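PDB 1VKB: hypothetical protein from Mus musculus, which probably acts as a gamma-glutamylamine cyclotransferase, an enzyme that releases 5-oxoproline from gamma-glutamylamines. Local coordinates for residues A[17-22]-A[63-68]; A[100-105]-A[125-130]. One frame throughout, in Å; residues are numbered along the deposited sequence.

Interaction 1 of 2, residues A[17-22]-A[63-68]. With FMT (formic acid), chain C.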
loop_
_atom_site.group_PDB
_atom_site.type_symbol
_atom_site.label_atom_id
_atom_site.label_comp_id
_atom_site.label_asym_id
_atom_site.label_seq_id
_atom_site.Cartn_x
_atom_site.Cartn_y
_atom_site.Cartn_z
ATOM N N PHE A 17 0.447 -5.648 -3.669
ATOM C CA PHE A 17 -0.163 -4.462 -4.236
ATOM C C PHE A 17 0.098 -3.325 -3.255
ATOM O O PHE A 17 -0.265 -3.412 -2.102
ATOM C CB PHE A 17 -1.640 -4.706 -4.400
ATOM C CG PHE A 17 -2.448 -3.508 -4.818
ATOM C CD1 PHE A 17 -2.547 -3.141 -6.148
ATOM C CD2 PHE A 17 -3.183 -2.818 -3.883
ATOM C CE1 PHE A 17 -3.362 -2.060 -6.515
ATOM C CE2 PHE A 17 -3.981 -1.753 -4.263
ATOM C CZ PHE A 17 -4.078 -1.403 -5.556
ATOM N N VAL A 18 0.781 -2.308 -3.749
ATOM C CA VAL A 18 1.148 -1.118 -2.990
ATOM C C VAL A 18 0.373 0.091 -3.503
ATOM O O VAL A 18 0.208 0.308 -4.714
ATOM C CB VAL A 18 2.669 -0.884 -2.950
ATOM C CG1 VAL A 18 3.338 -2.075 -2.255
ATOM C CG2 VAL A 18 3.269 -0.613 -4.289
ATOM N N TYR A 19 -0.139 0.847 -2.551
ATOM C CA TYR A 19 -1.030 1.980 -2.835
ATOM C C TYR A 19 -0.472 3.285 -2.293
ATOM O O TYR A 19 -0.996 4.334 -2.618
ATOM C CB TYR A 19 -2.416 1.740 -2.218
ATOM C CG TYR A 19 -2.351 1.506 -0.734
ATOM C CD1 TYR A 19 -2.322 2.571 0.159
ATOM C CD2 TYR A 19 -2.319 0.209 -0.228
ATOM C CE1 TYR A 19 -2.213 2.342 1.507
ATOM C CE2 TYR A 19 -2.188 -0.022 1.093
ATOM C CZ TYR A 19 -2.147 1.066 1.975
ATOM O OH TYR A 19 -2.057 0.864 3.336
ATOM N N GLY A 20 0.542 3.213 -1.422
ATOM C CA GLY A 20 0.987 4.373 -0.710
ATOM C C GLY A 20 2.377 4.822 -1.058
ATOM O O GLY A 20 2.747 5.055 -2.229
ATOM N N THR A 21 3.152 5.057 0.002
ATOM C CA THR A 21 4.508 5.648 -0.161
ATOM C C THR A 21 5.467 4.709 -0.877
ATOM O O THR A 21 6.558 5.119 -1.280
ATOM C CB THR A 21 5.136 6.067 1.178
ATOM O OG1 THR A 21 5.433 4.912 1.974
ATOM C CG2 THR A 21 4.200 6.897 1.982
ATOM N N LEU A 22 5.084 3.439 -0.978
ATOM C CA LEU A 22 5.877 2.428 -1.698
ATOM C C LEU A 22 5.772 2.427 -3.217
ATOM O O LEU A 22 6.612 1.818 -3.882
ATOM C CB LEU A 22 5.614 1.014 -1.156
ATOM C CG LEU A 22 6.018 0.793 0.301
ATOM C CD1 LEU A 22 5.472 -0.551 0.785
ATOM C CD2 LEU A 22 7.493 0.836 0.500
ATOM N N PRO A 63 -0.255 7.254 4.392
ATOM C CA PRO A 63 -1.445 6.663 3.837
ATOM C C PRO A 63 -1.783 5.315 4.467
ATOM O O PRO A 63 -0.915 4.433 4.620
ATOM C CB PRO A 63 -1.088 6.478 2.372
ATOM C CG PRO A 63 0.397 6.153 2.383
ATOM C CD PRO A 63 0.910 7.058 3.510
ATOM N N TRP A 64 -3.056 5.146 4.780
ATOM C CA TRP A 64 -3.550 3.927 5.412
ATOM C C TRP A 64 -4.773 3.431 4.711
ATOM O O TRP A 64 -5.775 4.153 4.624
ATOM C CB TRP A 64 -3.925 4.181 6.876
ATOM C CG TRP A 64 -2.936 4.977 7.707
ATOM C CD1 TRP A 64 -2.829 6.318 7.787
ATOM C CD2 TRP A 64 -1.990 4.441 8.670
ATOM N NE1 TRP A 64 -1.860 6.671 8.712
ATOM C CE2 TRP A 64 -1.332 5.532 9.259
ATOM C CE3 TRP A 64 -1.623 3.158 9.061
ATOM C CZ2 TRP A 64 -0.324 5.371 10.220
ATOM C CZ3 TRP A 64 -0.626 3.006 10.017
ATOM C CH2 TRP A 64 -0.001 4.107 10.580
ATOM N N LEU A 65 -4.728 2.174 4.267
ATOM C CA LEU A 65 -5.891 1.505 3.720
ATOM C C LEU A 65 -6.602 0.790 4.879
ATOM O O LEU A 65 -6.094 -0.217 5.439
ATOM C CB LEU A 65 -5.486 0.524 2.612
ATOM C CG LEU A 65 -6.623 0.033 1.718
ATOM C CD1 LEU A 65 -7.196 1.210 0.918
ATOM C CD2 LEU A 65 -6.099 -1.021 0.765
ATOM N N LEU A 66 -7.733 1.374 5.296
ATOM C CA LEU A 66 -8.440 0.910 6.479
ATOM C C LEU A 66 -9.198 -0.355 6.126
ATOM O O LEU A 66 -9.859 -0.415 5.095
ATOM C CB LEU A 66 -9.360 1.962 7.042
ATOM C CG LEU A 66 -8.828 3.353 7.222
ATOM C CD1 LEU A 66 -9.881 4.245 7.877
ATOM C CD2 LEU A 66 -7.535 3.298 8.010
ATOM N N TYR A 67 -9.143 -1.350 7.003
ATOM C CA TYR A 67 -9.779 -2.629 6.708
ATOM C C TYR A 67 -11.274 -2.556 7.053
ATOM O O TYR A 67 -11.724 -3.061 8.084
ATOM C CB TYR A 67 -9.079 -3.807 7.389
ATOM C CG TYR A 67 -9.589 -5.078 6.774
ATOM C CD1 TYR A 67 -9.189 -5.464 5.503
ATOM C CD2 TYR A 67 -10.608 -5.800 7.391
ATOM C CE1 TYR A 67 -9.724 -6.582 4.889
ATOM C CE2 TYR A 67 -11.159 -6.928 6.781
ATOM C CZ TYR A 67 -10.720 -7.306 5.531
ATOM O OH TYR A 67 -11.254 -8.443 4.928
ATOM N N LEU A 68 -12.007 -1.898 6.168
ATOM C CA LEU A 68 -13.434 -1.734 6.229
ATOM C C LEU A 68 -14.007 -1.998 4.841
ATOM O O LEU A 68 -14.394 -1.052 4.101
ATOM C CB LEU A 68 -13.763 -0.309 6.665
ATOM C CG LEU A 68 -13.401 -0.020 8.133
ATOM C CD1 LEU A 68 -13.286 1.447 8.367
ATOM C CD2 LEU A 68 -14.459 -0.634 9.049
HETATM C C FMT C . 1.828 0.870 0.668
HETATM O O1 FMT C . 1.055 0.160 -0.010
HETATM O O2 FMT C . 2.569 1.815 0.290
#

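Interaction 2 of 2, residues A[100-105]-A[125-130]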
loop_
_atom_site.group_PDB
_atom_site.type_symbol
_atom_site.label_atom_id
_atom_site.label_comp_id
_atom_site.label_asym_id
_atom_site.label_seq_id
_atom_site.Cartn_x
_atom_site.Cartn_y
_atom_site.Cartn_z
ATOM N N TYR A 100 0.323 -2.056 10.632
ATOM C CA TYR A 100 -0.423 -2.637 9.547
ATOM C C TYR A 100 -0.497 -4.135 9.755
ATOM O O TYR A 100 0.228 -4.687 10.569
ATOM C CB TYR A 100 0.290 -2.371 8.220
ATOM C CG TYR A 100 0.310 -0.934 7.718
ATOM C CD1 TYR A 100 1.337 -0.095 8.053
ATOM C CD2 TYR A 100 -0.653 -0.463 6.868
ATOM C CE1 TYR A 100 1.406 1.180 7.571
ATOM C CE2 TYR A 100 -0.601 0.825 6.393
ATOM C CZ TYR A 100 0.443 1.645 6.752
ATOM O OH TYR A 100 0.603 2.946 6.291
ATOM N N GLN A 101 -1.446 -4.758 9.068
ATOM C CA GLN A 101 -1.540 -6.200 9.019
ATOM C C GLN A 101 -1.556 -6.546 7.526
ATOM O O GLN A 101 -2.270 -5.921 6.727
ATOM C CB GLN A 101 -2.799 -6.669 9.724
ATOM C CG GLN A 101 -2.929 -6.266 11.167
ATOM C CD GLN A 101 -3.397 -4.852 11.364
ATOM O OE1 GLN A 101 -4.350 -4.394 10.720
ATOM N NE2 GLN A 101 -2.712 -4.132 12.255
ATOM N N ARG A 102 -0.753 -7.535 7.140
ATOM C CA ARG A 102 -0.722 -7.924 5.764
ATOM C C ARG A 102 -1.929 -8.795 5.458
ATOM O O ARG A 102 -2.148 -9.835 6.123
ATOM C CB ARG A 102 0.561 -8.697 5.487
ATOM C CG ARG A 102 0.664 -9.187 4.021
ATOM C CD ARG A 102 2.087 -9.395 3.511
ATOM N NE ARG A 102 3.016 -10.113 4.402
ATOM C CZ ARG A 102 3.086 -11.463 4.527
ATOM N NH1 ARG A 102 2.211 -12.274 3.963
ATOM N NH2 ARG A 102 3.984 -11.999 5.305
ATOM N N THR A 103 -2.670 -8.419 4.420
ATOM C CA THR A 103 -3.946 -9.044 4.076
ATOM C C THR A 103 -3.995 -9.374 2.588
ATOM O O THR A 103 -3.555 -8.589 1.782
ATOM C CB THR A 103 -5.071 -8.034 4.447
ATOM O OG1 THR A 103 -5.023 -7.770 5.868
ATOM C CG2 THR A 103 -6.374 -8.661 4.256
ATOM N N ALA A 104 -4.529 -10.539 2.205
ATOM C CA ALA A 104 -4.523 -10.942 0.782
ATOM C C ALA A 104 -5.827 -10.392 0.197
ATOM O O ALA A 104 -6.870 -10.624 0.788
ATOM C CB ALA A 104 -4.507 -12.417 0.683
ATOM N N LEU A 105 -5.777 -9.622 -0.889
ATOM C CA LEU A 105 -6.966 -9.061 -1.505
ATOM C C LEU A 105 -6.958 -9.294 -3.018
ATOM O O LEU A 105 -5.906 -9.417 -3.630
ATOM C CB LEU A 105 -7.031 -7.538 -1.266
ATOM C CG LEU A 105 -7.087 -6.935 0.132
ATOM C CD1 LEU A 105 -7.099 -5.385 0.005
ATOM C CD2 LEU A 105 -8.332 -7.456 0.873
ATOM N N PHE A 125 -0.977 -9.620 -1.693
ATOM C CA PHE A 125 -0.865 -9.120 -0.356
ATOM C C PHE A 125 -0.927 -7.561 -0.386
ATOM O O PHE A 125 -0.292 -6.883 -1.216
ATOM C CB PHE A 125 0.435 -9.539 0.309
ATOM C CG PHE A 125 0.508 -11.007 0.654
ATOM C CD1 PHE A 125 -0.480 -11.634 1.397
ATOM C CD2 PHE A 125 1.590 -11.771 0.205
ATOM C CE1 PHE A 125 -0.401 -13.013 1.662
ATOM C CE2 PHE A 125 1.649 -13.137 0.506
ATOM C CZ PHE A 125 0.663 -13.732 1.219
ATOM N N VAL A 126 -1.613 -7.017 0.605
ATOM C CA VAL A 126 -1.756 -5.559 0.754
ATOM C C VAL A 126 -1.596 -5.248 2.234
ATOM O O VAL A 126 -2.051 -6.045 3.073
ATOM C CB VAL A 126 -3.169 -5.096 0.305
ATOM C CG1 VAL A 126 -3.278 -3.565 0.386
ATOM C CG2 VAL A 126 -3.452 -5.540 -1.120
ATOM N N TYR A 127 -0.911 -4.152 2.553
ATOM C CA TYR A 127 -0.780 -3.694 3.949
ATOM C C TYR A 127 -2.034 -2.871 4.314
ATOM O O TYR A 127 -2.186 -1.749 3.852
ATOM C CB TYR A 127 0.539 -2.920 4.139
ATOM C CG TYR A 127 1.701 -3.874 3.984
ATOM C CD1 TYR A 127 2.001 -4.788 5.007
ATOM C CD2 TYR A 127 2.453 -3.925 2.809
ATOM C CE1 TYR A 127 3.024 -5.709 4.863
ATOM C CE2 TYR A 127 3.473 -4.907 2.633
ATOM C CZ TYR A 127 3.759 -5.751 3.672
ATOM O OH TYR A 127 4.748 -6.687 3.538
ATOM N N THR A 128 -2.977 -3.497 5.040
ATOM C CA THR A 128 -4.210 -2.823 5.509
ATOM C C THR A 128 -4.058 -2.531 6.987
ATOM O O THR A 128 -3.106 -2.962 7.599
ATOM C CB THR A 128 -5.434 -3.691 5.258
ATOM O OG1 THR A 128 -5.299 -4.929 5.975
ATOM C CG2 THR A 128 -5.500 -4.083 3.816
ATOM N N THR A 129 -4.987 -1.795 7.578
ATOM C CA THR A 129 -4.964 -1.642 9.014
ATOM C C THR A 129 -6.332 -1.653 9.662
ATOM O O THR A 129 -7.272 -1.043 9.148
ATOM C CB THR A 129 -4.158 -0.452 9.452
ATOM O OG1 THR A 129 -4.149 -0.439 10.881
ATOM C CG2 THR A 129 -4.796 0.857 9.058
ATOM N N ALA A 130 -6.403 -2.412 10.750
ATOM C CA ALA A 130 -7.538 -2.460 11.681
ATOM C C ALA A 130 -7.170 -1.709 12.971
ATOM O O ALA A 130 -7.974 -1.641 13.915
ATOM C CB ALA A 130 -7.864 -3.870 12.019
HETATM O O HOH W 1 -6.069 -5.137 8.549
#

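Interaction 1 of 2, residues A[17-22]-A[63-68]
Tyr19 and Leu65 meet ring face to methylene: Leu65 CB lies over one face of the phenol in a CH-pi contact, 3.9 Å from the ring centroid, and comes within 3.4 Å of Tyr19 CZ. Tyr19 opens the Tyr-Gly-Thr-Leu loop that follows strand 14-18, a signature of the gamma-glutamyl cyclotransferase-like fold, and its ring reaches across to strand 62-66. At the far end of the ring, Leu65 N donates to Tyr19 OH at 3.1 Å with an N-H...O angle of 150°. The same hydroxyl bonds to Tyr127 O, so two backbone groups grip this buried oxygen and fix the ring's reach. Nearer the loop backbone, Pro63 CG sits 3.6 Å from Gly20 CA, and the side chains of Thr21 and Pro63 cross at about a right angle, Thr21 CG2 touching Pro63 CD; Thr21 OG1 is hydrogen-bonded to Asn28 ND2.

The torsion chi1 of 57° sets Tyr19 CG between its backbone N and carbonyl carbon. On the ring face opposite Leu65 CB lies O1 of a formic acid molecule, 3.3 Å above the plane and toward the rim. The loop cradles this small acid with backbone N-H groups: Tyr19 N binds O1, while Leu22 N and, weakly, Gly20 N bind O2. The formic acid probably came from the crystallisation liquor, but its position is consistent with a substrate pocket in which the loop amides would receive a carboxylate, as in related cyclotransferases. Tyr19 N to formic acid O1 is 2.9 Å long, with an angle of 162° at the hydrogen.

Interaction 2 of 2, residues A[100-105]-A[125-130]
Arg102 reaches Phe125 through an extended start and a late bend: CG is anti to the backbone N (chi1 179°), and chi3 of 46° turns NE out of the line of the chain. CG and CD run past Phe125 CB, and NH1 ends over the centre of the phenyl ring, 3.4 Å above its plane. This cation-pi contact is diagonal, since Arg102 is paired directly with Tyr127 and Phe125 with Ala104, on one face of antiparallel strands 101-109 and 121-129 in the sheet of the cyclotransferase-like fold. The guanidinium is tilted 68° from the phenyl plane, and its NH2 forms a salt bridge with Asp91 of helix 84-93. Tyr127, alongside Arg102 and pointing the same way, sends its OH to Asp91 as well, so this carboxylate ties both side chains to the helix.

Backbone bonds pair Gln101 with Thr128 and Thr103 with Val126, two in each pair. On the face bearing Gln101, Thr103 and Thr128, the threonine hydroxyls share a hydrogen bond of 2.9 Å between Thr103 OG1 and Thr128 OG1. Leu105 CD1 packs on Val126 CG2 at 3.8 Å. Beyond the Gln101-Thr128 pair, the bent side chain of Gln101 reaches Ala130, whose N donates in the amide plane, onto a lone pair of Gln101 OE1, at 2.9 Å. Gln101 NE2 is hydrogen-bonded to Pro97 O, which helps set the amide's rotation. A water donates to Gln101 OE1 and lies 2.7 Å from Thr128 OG1.

Overall arrangement
Along the chain both segments of 17-22/63-68 come before those of 100-105/125-130, and the centres of the two contacts lie about 8 Å apart. Strand 62-66 of interaction 1 runs parallel to strand 121-129 of interaction 2, so both contacts reach the same mixed sheet. They also touch directly: Pro63 O lies 2.7 Å from Tyr100 OH, a probable hydrogen bond, and the rings of Trp64 and Tyr100 stack. Interaction 1 is buried near the chain centre beside the loop that binds formic acid, whereas interaction 2 extends from there toward helix 84-93 and the surface. Tyr100 packs against Tyr19, whose ring lines one side of the formic acid site, consistent with a substrate pocket.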